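Local structure of putative sulfatase yidJ (Bacteroides fragilis, 2QZU) at residues W154-P159 with A188-F193; G257-P262 with D443-N448; G315-A320 with Y330-R335. The protein probably hydrolyses sulfate esters as a metal-dependent member of the sulfatase family, with an arylsulfatase-type activity. One frame throughout, in Å; residues are numbered along the deposited sequence.

Contact 1 (W154-P159 with A188-F193); sequences WNEWCP and APRDSF
Ala188 meets the indole of Trp157 through its carbonyl: Ala188 O lies 3.5 Å from Trp157 CZ2, and one water bridges the two residues, accepting from Trp157 NE1 and donating to Ala188 O. Next, Pro189 opens a type I turn that runs to Ser192, and its carbonyl carbon lies over the rim of the same ring. Arg190 then carries most of the contact. Its CA stands 3.9 Å from the centroid of the Trp157 five-membered ring, 21° off the normal, a CH-pi contact, while CB reaches Trp157 CE3 at 3.6 Å. Pro159 CA backs the opposite face, so the indole is sandwiched. The extended Arg190 chain carries the guanidinium to Glu156, gripping it side-on: NE to OE2 at 2.8 Å and NH2 to OE1 at 2.9 Å, through syn lone pairs and with the two planes only 10° apart. Glu156 OE2 also accepts Trp157 N, which comes from above the carboxylate plane. Two donors on one oxygen help fix the carboxylate. Tyr139 adds a cation-pi contact to Arg190. The contact thus joins the loop between strands 126-130 and 168-172 to the loop linking the antiparallel strands 182-183 and 194-195.

Contact 2 (G257-P262 with D443-N448); sequences GRPDIP and DPHEMN
His445 lies against Gly257 and the type I turn from Arg258 to Ile261, and its ring makes the closest carbon-carbon contacts. Pro259 CD approaches His445 CD2 at 3.5 Å, and Arg258 CD approaches His445 CE1 at the same 3.5 Å. The imidazole is turned 13° from the guanidinium plane of Arg258 and 18° from the carboxylate plane of Asp260, so three flat groups lie in similar orientations. The last two form a salt bridge within their own turn: Arg258 NE donates to Asp260 OD1 and NH2 to OD2, both at 2.8 Å, a side-on grip by two nitrogens. The Arg258 chain, bent at chi2 and chi3, curls back to make this pairing, and Ile261 CD1 covers the centre of one guanidinium face. Met447, a selenomethionine, is also close at its end: CE lies 3.1 Å from Pro259 O and SE 3.6 Å from Asp260 CA.

The solvent side is looser. Pro259 and Met447 are both exposed, and their side chains meet only at 4.0 Å, CG to CG. No hydrogen bond crosses between 257-262 and 443-448; even Gly257 O, 3.2 Å from His445 NE2, has a poor angle for one. Asp443 OD1 accepts Met447 N and OD2 accepts Asn448 N, tying its carboxylate to the backbone just after the type I turn from Asp443 to Glu446. Two turns therefore meet at the surface, mainly through His445 and Met447 set against side chains and backbone of the other turn. One lies between helix 251-254 and the long helix 267-299, against which Ile261 and Pro262 pack; the other follows strand 431-439 of the four-stranded antiparallel sheet and precedes helix 455-471.

Contact 3 (G315-A320 with Y330-R335); sequences GICMGA and YEESMR
Glu332 folds its side chain over Cys317, touching it with CG and with the carboxylate oxygen OE2. CG occupies the position between backbone N and carbonyl carbon (chi1 66°), and a bend at chi2 (-91°) sets CD beside Cys317 and Ala320. Glu332 CG lies 3.5 Å from Cys317 CA. Glu332 OE2 is 3.3 Å from Cys317 SG and 3.5 Å from Ala320 CB; it is buried without an identified partner, so a charge there would probably be disfavoured. Cys317 SG stands anti to its own carbonyl carbon, facing this side chain. The segment 315-320 follows strand 306-311 of the large mixed sheet of this sulfatase, a member of the alkaline phosphatase clan, and ends in a type I' turn from Cys317 to Ala320; 330-335 carries the short helix that precedes strand 338-341. Two backbone bonds join them, Gly315 N to Ser333 O and Ile316 N to Glu332 O, each 2.9 Å, the second more bent at 133°. Gly315 CA also lies 3.5 Å from Glu332 O, and a CB there would clash with that oxygen. The Ser333 hydroxyl bonds to Ile328 O, while Tyr330 stacks on His321.

Contact 3 is the buried one, about 13 Å from the centre of the chain to its own centre, whereas contact 1 is partly buried and contact 2 lies at the surface. Their chemistry differs accordingly: backbone bonds join the segments of contact 3, an ion pair and an indole face those of contact 1, and mostly van der Waals contacts, with no hydrogen bond across, those of contact 2. Contacts 2 and 3 adjoin, with centres about 12 Å apart; Glu446 OE2 probably accepts Glu331 N, at 3.0 Å, and Pro262 packs on Gly319. Both also reach helix 267-299. Contact 1 stands apart, its centre about 43 Å from that of contact 2, across the chain's centre.

Contact 1 (W154-P159 with A188-F193)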
loop_
_atom_site.group_PDB
_atom_site.type_symbol
_atom_site.label_atom_id
_atom_site.label_comp_id
_atom_site.label_asym_id
_atom_site.label_seq_id
_atom_site.Cartn_x
_atom_site.Cartn_y
_atom_site.Cartn_z
ATOM N N TRP A 154 9.304 0.976 -13.934
ATOM C CA TRP A 154 9.565 -0.462 -13.927
ATOM C C TRP A 154 8.886 -1.294 -15.006
ATOM O O TRP A 154 9.334 -2.397 -15.319
ATOM C CB TRP A 154 9.152 -1.050 -12.572
ATOM C CG TRP A 154 10.028 -0.658 -11.434
ATOM C CD1 TRP A 154 10.167 0.586 -10.893
ATOM C CD2 TRP A 154 10.925 -1.512 -10.719
ATOM N NE1 TRP A 154 11.101 0.563 -9.885
ATOM C CE2 TRP A 154 11.585 -0.715 -9.757
ATOM C CE3 TRP A 154 11.241 -2.878 -10.798
ATOM C CZ2 TRP A 154 12.542 -1.233 -8.879
ATOM C CZ3 TRP A 154 12.194 -3.396 -9.925
ATOM C CH2 TRP A 154 12.832 -2.574 -8.979
ATOM N N ASN A 155 7.804 -0.774 -15.571
ATOM C CA ASN A 155 7.038 -1.523 -16.551
ATOM C C ASN A 155 7.261 -1.064 -17.985
ATOM O O ASN A 155 7.330 0.130 -18.268
ATOM C CB ASN A 155 5.560 -1.442 -16.153
ATOM C CG ASN A 155 4.659 -2.286 -17.027
ATOM O OD1 ASN A 155 4.957 -3.439 -17.337
ATOM N ND2 ASN A 155 3.530 -1.713 -17.413
ATOM N N GLU A 156 7.395 -2.032 -18.886
ATOM C CA GLU A 156 7.618 -1.736 -20.293
ATOM C C GLU A 156 6.967 -2.799 -21.181
ATOM O O GLU A 156 6.756 -3.935 -20.761
ATOM C CB GLU A 156 9.124 -1.651 -20.570
ATOM C CG GLU A 156 9.490 -1.311 -22.011
ATOM C CD GLU A 156 8.822 -0.033 -22.504
ATOM O OE1 GLU A 156 9.154 1.059 -21.992
ATOM O OE2 GLU A 156 7.959 -0.123 -23.402
ATOM N N TRP A 157 6.637 -2.407 -22.404
ATOM C CA TRP A 157 6.013 -3.288 -23.384
ATOM C C TRP A 157 7.072 -4.169 -24.038
ATOM O O TRP A 157 8.234 -3.775 -24.147
ATOM C CB TRP A 157 5.331 -2.424 -24.458
ATOM C CG TRP A 157 4.655 -3.168 -25.586
ATOM C CD1 TRP A 157 3.659 -4.099 -25.481
ATOM C CD2 TRP A 157 4.871 -2.975 -26.991
ATOM N NE1 TRP A 157 3.240 -4.494 -26.729
ATOM C CE2 TRP A 157 3.966 -3.818 -27.675
ATOM C CE3 TRP A 157 5.740 -2.168 -27.741
ATOM C CZ2 TRP A 157 3.906 -3.880 -29.073
ATOM C CZ3 TRP A 157 5.681 -2.229 -29.131
ATOM C CH2 TRP A 157 4.769 -3.080 -29.781
ATOM N N CYS A 158 6.675 -5.365 -24.466
ATOM C CA CYS A 158 7.598 -6.259 -25.152
ATOM C C CYS A 158 7.107 -6.344 -26.589
ATOM O O CYS A 158 6.111 -7.008 -26.871
ATOM C CB CYS A 158 7.595 -7.662 -24.536
ATOM S SG CYS A 158 8.806 -8.785 -25.303
ATOM N N PRO A 159 7.782 -5.646 -27.514
ATOM C CA PRO A 159 7.367 -5.681 -28.918
ATOM C C PRO A 159 7.541 -7.097 -29.471
ATOM O O PRO A 159 8.337 -7.877 -28.949
ATOM C CB PRO A 159 8.301 -4.664 -29.579
ATOM C CG PRO A 159 9.546 -4.766 -28.752
ATOM C CD PRO A 159 9.006 -4.841 -27.339
ATOM N N ALA A 188 -1.817 -5.759 -29.554
ATOM C CA ALA A 188 -1.980 -4.428 -28.979
ATOM C C ALA A 188 -0.718 -3.572 -29.069
ATOM O O ALA A 188 0.390 -4.049 -28.808
ATOM C CB ALA A 188 -2.415 -4.542 -27.519
ATOM N N PRO A 189 -0.863 -2.299 -29.469
ATOM C CA PRO A 189 0.332 -1.455 -29.545
ATOM C C PRO A 189 0.785 -1.080 -28.127
ATOM O O PRO A 189 0.069 -1.317 -27.149
ATOM C CB PRO A 189 -0.142 -0.250 -30.366
ATOM C CG PRO A 189 -1.600 -0.188 -30.082
ATOM C CD PRO A 189 -2.015 -1.639 -30.106
ATOM N N ARG A 190 1.970 -0.489 -28.031
ATOM C CA ARG A 190 2.566 -0.106 -26.755
ATOM C C ARG A 190 1.673 0.606 -25.745
ATOM O O ARG A 190 1.716 0.295 -24.553
ATOM C CB ARG A 190 3.823 0.735 -27.011
ATOM C CG ARG A 190 4.598 1.126 -25.757
ATOM C CD ARG A 190 5.980 1.672 -26.123
ATOM N NE ARG A 190 6.818 1.917 -24.951
ATOM C CZ ARG A 190 6.936 3.089 -24.334
ATOM N NH1 ARG A 190 6.268 4.151 -24.771
ATOM N NH2 ARG A 190 7.730 3.201 -23.278
ATOM N N ASP A 191 0.865 1.557 -26.201
ATOM C CA ASP A 191 0.005 2.293 -25.280
ATOM C C ASP A 191 -1.431 1.783 -25.206
ATOM O O ASP A 191 -2.313 2.469 -24.679
ATOM C CB ASP A 191 0.013 3.781 -25.644
ATOM C CG ASP A 191 1.401 4.397 -25.541
ATOM O OD1 ASP A 191 1.998 4.338 -24.441
ATOM O OD2 ASP A 191 1.897 4.936 -26.554
ATOM N N SER A 192 -1.661 0.573 -25.707
ATOM C CA SER A 192 -2.998 -0.007 -25.699
ATOM C C SER A 192 -3.174 -1.243 -24.819
ATOM O O SER A 192 -3.860 -2.198 -25.203
ATOM C CB SER A 192 -3.432 -0.327 -27.128
ATOM O OG SER A 192 -3.619 0.867 -27.868
ATOM N N PHE A 193 -2.549 -1.229 -23.647
ATOM C CA PHE A 193 -2.701 -2.331 -22.710
ATOM C C PHE A 193 -4.100 -2.172 -22.118
ATOM O O PHE A 193 -4.718 -1.118 -22.262
ATOM C CB PHE A 193 -1.650 -2.259 -21.594
ATOM C CG PHE A 193 -1.521 -0.900 -20.957
ATOM C CD1 PHE A 193 -0.688 0.066 -21.514
ATOM C CD2 PHE A 193 -2.242 -0.585 -19.812
ATOM C CE1 PHE A 193 -0.573 1.330 -20.937
ATOM C CE2 PHE A 193 -2.137 0.676 -19.227
ATOM C CZ PHE A 193 -1.298 1.635 -19.790
HETATM O O HOH W 1 1.134 -6.272 -27.799
#

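Contact 2 (G257-P262 with D443-N448)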
loop_
_atom_site.group_PDB
_atom_site.type_symbol
_atom_site.label_atom_id
_atom_site.label_comp_id
_atom_site.label_asym_id
_atom_site.label_seq_id
_atom_site.Cartn_x
_atom_site.Cartn_y
_atom_site.Cartn_z
ATOM N N GLY A 257 11.192 -22.310 17.093
ATOM C CA GLY A 257 12.400 -22.950 16.599
ATOM C C GLY A 257 12.996 -22.256 15.387
ATOM O O GLY A 257 13.752 -22.860 14.626
ATOM N N ARG A 258 12.653 -20.986 15.205
ATOM C CA ARG A 258 13.163 -20.207 14.081
ATOM C C ARG A 258 13.974 -19.024 14.594
ATOM O O ARG A 258 13.477 -17.901 14.653
ATOM C CB ARG A 258 12.003 -19.700 13.210
ATOM C CG ARG A 258 11.304 -20.775 12.375
ATOM C CD ARG A 258 12.219 -21.327 11.289
ATOM N NE ARG A 258 12.640 -20.287 10.351
ATOM C CZ ARG A 258 11.890 -19.811 9.359
ATOM N NH1 ARG A 258 10.665 -20.281 9.149
ATOM N NH2 ARG A 258 12.362 -18.844 8.586
ATOM N N PRO A 259 15.239 -19.262 14.973
ATOM C CA PRO A 259 16.078 -18.172 15.479
ATOM C C PRO A 259 16.342 -17.083 14.440
ATOM O O PRO A 259 16.761 -15.980 14.786
ATOM C CB PRO A 259 17.351 -18.893 15.921
ATOM C CG PRO A 259 17.421 -20.064 14.980
ATOM C CD PRO A 259 15.987 -20.532 14.940
ATOM N N ASP A 260 16.092 -17.392 13.170
ATOM C CA ASP A 260 16.307 -16.413 12.104
ATOM C C ASP A 260 15.172 -15.392 12.011
ATOM O O ASP A 260 15.304 -14.372 11.338
ATOM C CB ASP A 260 16.506 -17.121 10.753
ATOM C CG ASP A 260 15.346 -18.023 10.384
ATOM O OD1 ASP A 260 14.830 -18.732 11.271
ATOM O OD2 ASP A 260 14.957 -18.037 9.195
ATOM N N ILE A 261 14.060 -15.662 12.688
ATOM C CA ILE A 261 12.929 -14.734 12.682
ATOM C C ILE A 261 13.012 -13.850 13.932
ATOM O O ILE A 261 12.897 -14.341 15.054
ATOM C CB ILE A 261 11.582 -15.495 12.675
ATOM C CG1 ILE A 261 11.462 -16.321 11.388
ATOM C CG2 ILE A 261 10.424 -14.508 12.781
ATOM C CD1 ILE A 261 10.227 -17.222 11.329
ATOM N N PRO A 262 13.216 -12.533 13.752
ATOM C CA PRO A 262 13.314 -11.615 14.892
ATOM C C PRO A 262 12.122 -11.697 15.842
ATOM O O PRO A 262 11.023 -12.089 15.449
ATOM C CB PRO A 262 13.442 -10.248 14.227
ATOM C CG PRO A 262 14.151 -10.571 12.943
ATOM C CD PRO A 262 13.416 -11.811 12.485
ATOM N N ASP A 443 23.822 -25.753 11.593
ATOM C CA ASP A 443 23.243 -24.416 11.683
ATOM C C ASP A 443 22.299 -24.222 10.494
ATOM O O ASP A 443 22.569 -23.427 9.595
ATOM C CB ASP A 443 24.401 -23.404 11.662
ATOM C CG ASP A 443 23.941 -21.957 11.646
ATOM O OD1 ASP A 443 22.955 -21.619 12.330
ATOM O OD2 ASP A 443 24.601 -21.146 10.958
ATOM N N PRO A 444 21.170 -24.953 10.480
ATOM C CA PRO A 444 20.195 -24.860 9.386
ATOM C C PRO A 444 19.591 -23.481 9.133
ATOM O O PRO A 444 19.227 -23.159 8.001
ATOM C CB PRO A 444 19.143 -25.901 9.775
ATOM C CG PRO A 444 19.195 -25.882 11.277
ATOM C CD PRO A 444 20.679 -25.848 11.544
ATOM N N HIS A 445 19.487 -22.663 10.175
ATOM C CA HIS A 445 18.909 -21.333 10.016
ATOM C C HIS A 445 19.970 -20.271 9.758
ATOM O O HIS A 445 19.702 -19.071 9.841
ATOM C CB HIS A 445 18.072 -20.991 11.245
ATOM C CG HIS A 445 16.987 -21.987 11.514
ATOM N ND1 HIS A 445 15.947 -22.206 10.635
ATOM C CD2 HIS A 445 16.818 -22.871 12.526
ATOM C CE1 HIS A 445 15.187 -23.185 11.092
ATOM N NE2 HIS A 445 15.692 -23.606 12.235
ATOM N N GLU A 446 21.175 -20.738 9.446
ATOM C CA GLU A 446 22.308 -19.877 9.119
ATOM C C GLU A 446 22.475 -18.653 10.014
ATOM O O GLU A 446 22.334 -17.511 9.568
ATOM C CB GLU A 446 22.191 -19.462 7.653
ATOM C CG GLU A 446 22.105 -20.668 6.724
ATOM C CD GLU A 446 21.833 -20.297 5.279
ATOM O OE1 GLU A 446 22.560 -20.793 4.394
ATOM O OE2 GLU A 446 20.887 -19.522 5.027
HETATM N N MSE A 447 22.804 -18.908 11.275
HETATM C CA MSE A 447 22.992 -17.852 12.261
HETATM C C MSE A 447 24.464 -17.641 12.614
HETATM O O MSE A 447 24.826 -16.611 13.181
HETATM C CB MSE A 447 22.242 -18.200 13.549
HETATM C CG MSE A 447 20.770 -18.506 13.369
HETATM SE SE MSE A 447 19.783 -16.989 12.705
HETATM C CE MSE A 447 19.831 -15.878 14.295
ATOM N N ASN A 448 25.309 -18.611 12.280
ATOM C CA ASN A 448 26.730 -18.529 12.616
ATOM C C ASN A 448 27.658 -18.517 11.413
ATOM O O ASN A 448 27.829 -19.541 10.751
ATOM C CB ASN A 448 27.116 -19.720 13.501
ATOM C CG ASN A 448 28.450 -19.528 14.206
ATOM O OD1 ASN A 448 28.973 -20.459 14.822
ATOM N ND2 ASN A 448 28.998 -18.322 14.129
#

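Contact 3 (G315-A320 with Y330-R335)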
loop_
_atom_site.group_PDB
_atom_site.type_symbol
_atom_site.label_atom_id
_atom_site.label_comp_id
_atom_site.label_asym_id
_atom_site.label_seq_id
_atom_site.Cartn_x
_atom_site.Cartn_y
_atom_site.Cartn_z
ATOM N N GLY A 315 12.632 -16.899 -3.518
ATOM C CA GLY A 315 11.838 -16.915 -2.304
ATOM C C GLY A 315 11.741 -15.515 -1.717
ATOM O O GLY A 315 11.719 -14.530 -2.456
ATOM N N ILE A 316 11.696 -15.424 -0.390
ATOM C CA ILE A 316 11.584 -14.130 0.280
ATOM C C ILE A 316 11.967 -14.273 1.759
ATOM O O ILE A 316 11.676 -15.296 2.385
ATOM C CB ILE A 316 10.122 -13.586 0.162
ATOM C CG1 ILE A 316 10.048 -12.143 0.654
ATOM C CG2 ILE A 316 9.159 -14.467 0.952
ATOM C CD1 ILE A 316 10.718 -11.166 -0.266
ATOM N N CYS A 317 12.639 -13.267 2.314
ATOM C CA CYS A 317 13.024 -13.319 3.727
ATOM C C CYS A 317 11.856 -12.884 4.611
ATOM O O CYS A 317 11.578 -13.503 5.642
ATOM C CB CYS A 317 14.247 -12.437 3.986
ATOM S SG CYS A 317 15.776 -13.098 3.263
HETATM N N MSE A 318 11.175 -11.820 4.196
HETATM C CA MSE A 318 10.010 -11.304 4.915
HETATM C C MSE A 318 10.287 -11.055 6.402
HETATM O O MSE A 318 9.448 -11.339 7.263
HETATM C CB MSE A 318 8.836 -12.285 4.753
HETATM C CG MSE A 318 7.454 -11.677 4.979
HETATM SE SE MSE A 318 5.999 -12.957 4.697
HETATM C CE MSE A 318 5.847 -13.621 6.493
ATOM N N GLY A 319 11.467 -10.521 6.701
ATOM C CA GLY A 319 11.814 -10.248 8.086
ATOM C C GLY A 319 12.884 -11.176 8.633
ATOM O O GLY A 319 13.638 -10.801 9.530
ATOM N N ALA A 320 12.950 -12.394 8.104
ATOM C CA ALA A 320 13.950 -13.349 8.558
ATOM C C ALA A 320 15.332 -12.777 8.261
ATOM O O ALA A 320 15.551 -12.172 7.206
ATOM C CB ALA A 320 13.766 -14.686 7.849
ATOM N N TYR A 330 20.714 -16.332 1.837
ATOM C CA TYR A 330 19.988 -17.127 2.825
ATOM C C TYR A 330 19.002 -18.103 2.179
ATOM O O TYR A 330 18.403 -17.806 1.140
ATOM C CB TYR A 330 19.249 -16.207 3.802
ATOM C CG TYR A 330 20.174 -15.458 4.739
ATOM C CD1 TYR A 330 21.021 -16.151 5.610
ATOM C CD2 TYR A 330 20.200 -14.066 4.762
ATOM C CE1 TYR A 330 21.873 -15.472 6.483
ATOM C CE2 TYR A 330 21.046 -13.374 5.633
ATOM C CZ TYR A 330 21.880 -14.087 6.490
ATOM O OH TYR A 330 22.727 -13.415 7.346
ATOM N N GLU A 331 18.841 -19.266 2.806
ATOM C CA GLU A 331 17.939 -20.301 2.309
ATOM C C GLU A 331 16.517 -19.832 1.976
ATOM O O GLU A 331 15.970 -20.225 0.951
ATOM C CB GLU A 331 17.846 -21.449 3.318
ATOM C CG GLU A 331 19.079 -22.328 3.406
ATOM C CD GLU A 331 19.363 -23.052 2.111
ATOM O OE1 GLU A 331 20.231 -22.583 1.348
ATOM O OE2 GLU A 331 18.708 -24.085 1.855
ATOM N N GLU A 332 15.916 -19.009 2.836
ATOM C CA GLU A 332 14.545 -18.556 2.588
ATOM C C GLU A 332 14.435 -17.734 1.303
ATOM O O GLU A 332 13.351 -17.582 0.739
ATOM C CB GLU A 332 14.009 -17.737 3.770
ATOM C CG GLU A 332 14.726 -16.417 3.993
ATOM C CD GLU A 332 15.903 -16.532 4.943
ATOM O OE1 GLU A 332 16.441 -17.647 5.112
ATOM O OE2 GLU A 332 16.301 -15.497 5.516
ATOM N N SER A 333 15.571 -17.214 0.852
ATOM C CA SER A 333 15.649 -16.419 -0.365
ATOM C C SER A 333 15.969 -17.285 -1.592
ATOM O O SER A 333 15.342 -17.147 -2.649
ATOM C CB SER A 333 16.723 -15.334 -0.192
ATOM O OG SER A 333 16.998 -14.666 -1.409
HETATM N N MSE A 334 16.939 -18.183 -1.447
HETATM C CA MSE A 334 17.357 -19.056 -2.543
HETATM C C MSE A 334 16.437 -20.246 -2.846
HETATM O O MSE A 334 16.257 -20.604 -4.008
HETATM C CB MSE A 334 18.773 -19.599 -2.284
HETATM C CG MSE A 334 19.883 -18.549 -2.270
HETATM SE SE MSE A 334 21.657 -19.380 -2.167
HETATM C CE MSE A 334 21.750 -20.035 -3.985
ATOM N N ARG A 335 15.866 -20.863 -1.815
ATOM C CA ARG A 335 15.006 -22.029 -2.017
ATOM C C ARG A 335 13.692 -21.726 -2.732
ATOM O O ARG A 335 12.939 -20.831 -2.340
ATOM C CB ARG A 335 14.740 -22.721 -0.677
ATOM C CG ARG A 335 15.905 -23.576 -0.196
ATOM C CD ARG A 335 15.815 -24.990 -0.757
ATOM N NE ARG A 335 14.593 -25.631 -0.286
ATOM C CZ ARG A 335 13.554 -25.953 -1.051
ATOM N NH1 ARG A 335 12.488 -26.519 -0.504
ATOM N NH2 ARG A 335 13.585 -25.736 -2.360
#